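Local coordinates for protein Bot.2110.4 (Unidentified, PDB 5VMR) that probably binds botulinum neurotoxin as a small, computationally designed helical mini-protein, at residues L7-F12 with D19-A24. Sequence-based numbering, arbitrary orientation.
Sequences LKIKFF and DAARKA
Segments 7-12 of helix 3-14 and 19-24 of helix 18-28 run antiparallel at 164°, their axes 8.0 Å apart, a close approach consistent with the three alanines on 19-24. The CB of A20 sits almost squarely over one face of the F12 ring, 3.6 Å from the centroid and 13° off the normal, a CH-pi contact. F12 holds its CG anti to its own carbonyl carbon (chi1 -73°), which aims the side chain at 19-24, and chi2 turns that ring face to A20; CD2 also comes within 3.6 Å of A20 O. A21 fits in beside the stem of that side chain, its CB 3.9 Å from F12 CB, while I9 CG2 makes a looser contact with the same methyl group. One turn on from A20, A24 CB lies near the plane of the F12 ring, at its edge, and packs 3.9 Å from I9 CG1. The K8 chain, bent at chi3 and chi4, brings its end toward 19-24, where NZ passes 3.4 Å from A24 CB; NZ also forms a salt bridge with an acidic side chain of the other protein chain, and an aromatic side chain of that chain meets F12 edge-to-face. I9 reaches on to A25, C28 and Y30. Alanines packed against F12 and I9 in a mostly buried contact are characteristic of an antiparallel helical hairpin, here in a three-helix miniprotein cross-linked by the C5-C28 disulfide.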
loop_
_atom_site.group_PDB
_atom_site.type_symbol
_atom_site.label_atom_id
_atom_site.label_comp_id
_atom_site.label_asym_id
_atom_site.label_seq_id
_atom_site.Cartn_x
_atom_site.Cartn_y
_atom_site.Cartn_z
ATOM N N LEU C 7 20.042 27.560 -10.955
ATOM C CA LEU C 7 19.948 26.326 -10.185
ATOM C C LEU C 7 20.870 25.262 -10.745
ATOM O O LEU C 7 21.487 24.496 -10.001
ATOM C CB LEU C 7 18.517 25.817 -10.173
ATOM C CG LEU C 7 17.578 26.773 -9.446
ATOM C CD1 LEU C 7 16.162 26.578 -9.946
ATOM C CD2 LEU C 7 17.679 26.548 -7.952
ATOM N N LYS C 8 20.943 25.218 -12.068
ATOM C CA LYS C 8 21.815 24.282 -12.765
ATOM C C LYS C 8 23.267 24.485 -12.303
ATOM O O LYS C 8 23.998 23.526 -12.052
ATOM C CB LYS C 8 21.645 24.469 -14.275
ATOM C CG LYS C 8 22.428 23.534 -15.152
ATOM C CD LYS C 8 21.735 23.406 -16.509
ATOM C CE LYS C 8 22.041 24.580 -17.425
ATOM N NZ LYS C 8 23.498 24.846 -17.525
ATOM N N ILE C 9 23.654 25.742 -12.118
ATOM C CA ILE C 9 24.982 26.061 -11.604
ATOM C C ILE C 9 25.178 25.523 -10.195
ATOM O O ILE C 9 26.217 24.929 -9.895
ATOM C CB ILE C 9 25.231 27.585 -11.593
ATOM C CG1 ILE C 9 25.108 28.143 -13.012
ATOM C CG2 ILE C 9 26.587 27.917 -10.959
ATOM C CD1 ILE C 9 25.049 29.642 -13.070
ATOM N N LYS C 10 24.187 25.720 -9.324
ATOM C CA LYS C 10 24.347 25.257 -7.951
ATOM C C LYS C 10 24.310 23.739 -7.888
ATOM O O LYS C 10 24.962 23.130 -7.036
ATOM C CB LYS C 10 23.285 25.842 -7.016
ATOM C CG LYS C 10 23.665 25.603 -5.562
ATOM C CD LYS C 10 23.058 26.614 -4.619
ATOM C CE LYS C 10 23.816 26.622 -3.299
ATOM N NZ LYS C 10 24.452 25.306 -3.023
ATOM N N PHE C 11 23.554 23.128 -8.794
ATOM C CA PHE C 11 23.566 21.674 -8.884
ATOM C C PHE C 11 24.979 21.200 -9.190
ATOM O O PHE C 11 25.536 20.329 -8.493
ATOM C CB PHE C 11 22.629 21.162 -9.967
ATOM C CG PHE C 11 22.741 19.687 -10.186
ATOM C CD1 PHE C 11 22.174 18.796 -9.279
ATOM C CD2 PHE C 11 23.460 19.180 -11.265
ATOM C CE1 PHE C 11 22.286 17.420 -9.461
ATOM C CE2 PHE C 11 23.588 17.804 -11.457
ATOM C CZ PHE C 11 22.995 16.918 -10.551
ATOM N N PHE C 12 25.578 21.802 -10.211
ATOM C CA PHE C 12 26.925 21.389 -10.574
ATOM C C PHE C 12 27.859 21.619 -9.399
ATOM O O PHE C 12 28.633 20.743 -9.092
ATOM C CB PHE C 12 27.408 22.095 -11.841
ATOM C CG PHE C 12 26.737 21.591 -13.086
ATOM C CD1 PHE C 12 26.484 20.235 -13.235
ATOM C CD2 PHE C 12 26.367 22.454 -14.102
ATOM C CE1 PHE C 12 25.853 19.747 -14.370
ATOM C CE2 PHE C 12 25.743 21.970 -15.249
ATOM C CZ PHE C 12 25.489 20.616 -15.381
ATOM N N ASP C 19 33.974 22.561 -12.955
ATOM C CA ASP C 19 34.090 22.886 -14.367
ATOM C C ASP C 19 32.741 23.170 -15.021
ATOM O O ASP C 19 32.558 24.210 -15.656
ATOM C CB ASP C 19 34.768 21.733 -15.106
ATOM C CG ASP C 19 35.181 22.108 -16.510
ATOM O OD1 ASP C 19 35.233 23.317 -16.819
ATOM O OD2 ASP C 19 35.412 21.190 -17.321
ATOM N N ALA C 20 31.814 22.224 -14.888
ATOM C CA ALA C 20 30.469 22.378 -15.433
ATOM C C ALA C 20 29.781 23.608 -14.843
ATOM O O ALA C 20 29.078 24.335 -15.549
ATOM C CB ALA C 20 29.644 21.123 -15.175
ATOM N N ALA C 21 30.015 23.846 -13.555
ATOM C CA ALA C 21 29.507 25.041 -12.894
ATOM C C ALA C 21 29.975 26.295 -13.634
ATOM O O ALA C 21 29.164 27.155 -13.992
ATOM C CB ALA C 21 29.955 25.075 -11.433
ATOM N N ARG C 22 31.282 26.373 -13.882
ATOM C CA ARG C 22 31.872 27.502 -14.601
ATOM C C ARG C 22 31.295 27.642 -16.005
ATOM O O ARG C 22 30.932 28.740 -16.431
ATOM C CB ARG C 22 33.390 27.348 -14.688
ATOM C CG ARG C 22 34.175 28.418 -13.959
ATOM C CD ARG C 22 35.666 28.124 -14.021
ATOM N NE ARG C 22 36.298 28.248 -12.713
ATOM C CZ ARG C 22 36.715 27.219 -11.984
ATOM N NH1 ARG C 22 36.570 25.974 -12.432
ATOM N NH2 ARG C 22 37.281 27.433 -10.804
ATOM N N LYS C 23 31.208 26.522 -16.718
ATOM C CA LYS C 23 30.705 26.535 -18.089
ATOM C C LYS C 23 29.280 27.060 -18.130
ATOM O O LYS C 23 28.956 27.920 -18.947
ATOM C CB LYS C 23 30.759 25.138 -18.716
ATOM C CG LYS C 23 32.124 24.755 -19.264
ATOM C CD LYS C 23 32.361 23.250 -19.240
ATOM C CE LYS C 23 33.810 22.932 -19.589
ATOM N NZ LYS C 23 34.120 23.190 -21.017
ATOM N N ALA C 24 28.443 26.558 -17.224
ATOM C CA ALA C 24 27.039 26.935 -17.191
ATOM C C ALA C 24 26.914 28.420 -16.891
ATOM O O ALA C 24 26.135 29.123 -17.530
ATOM C CB ALA C 24 26.286 26.109 -16.162
#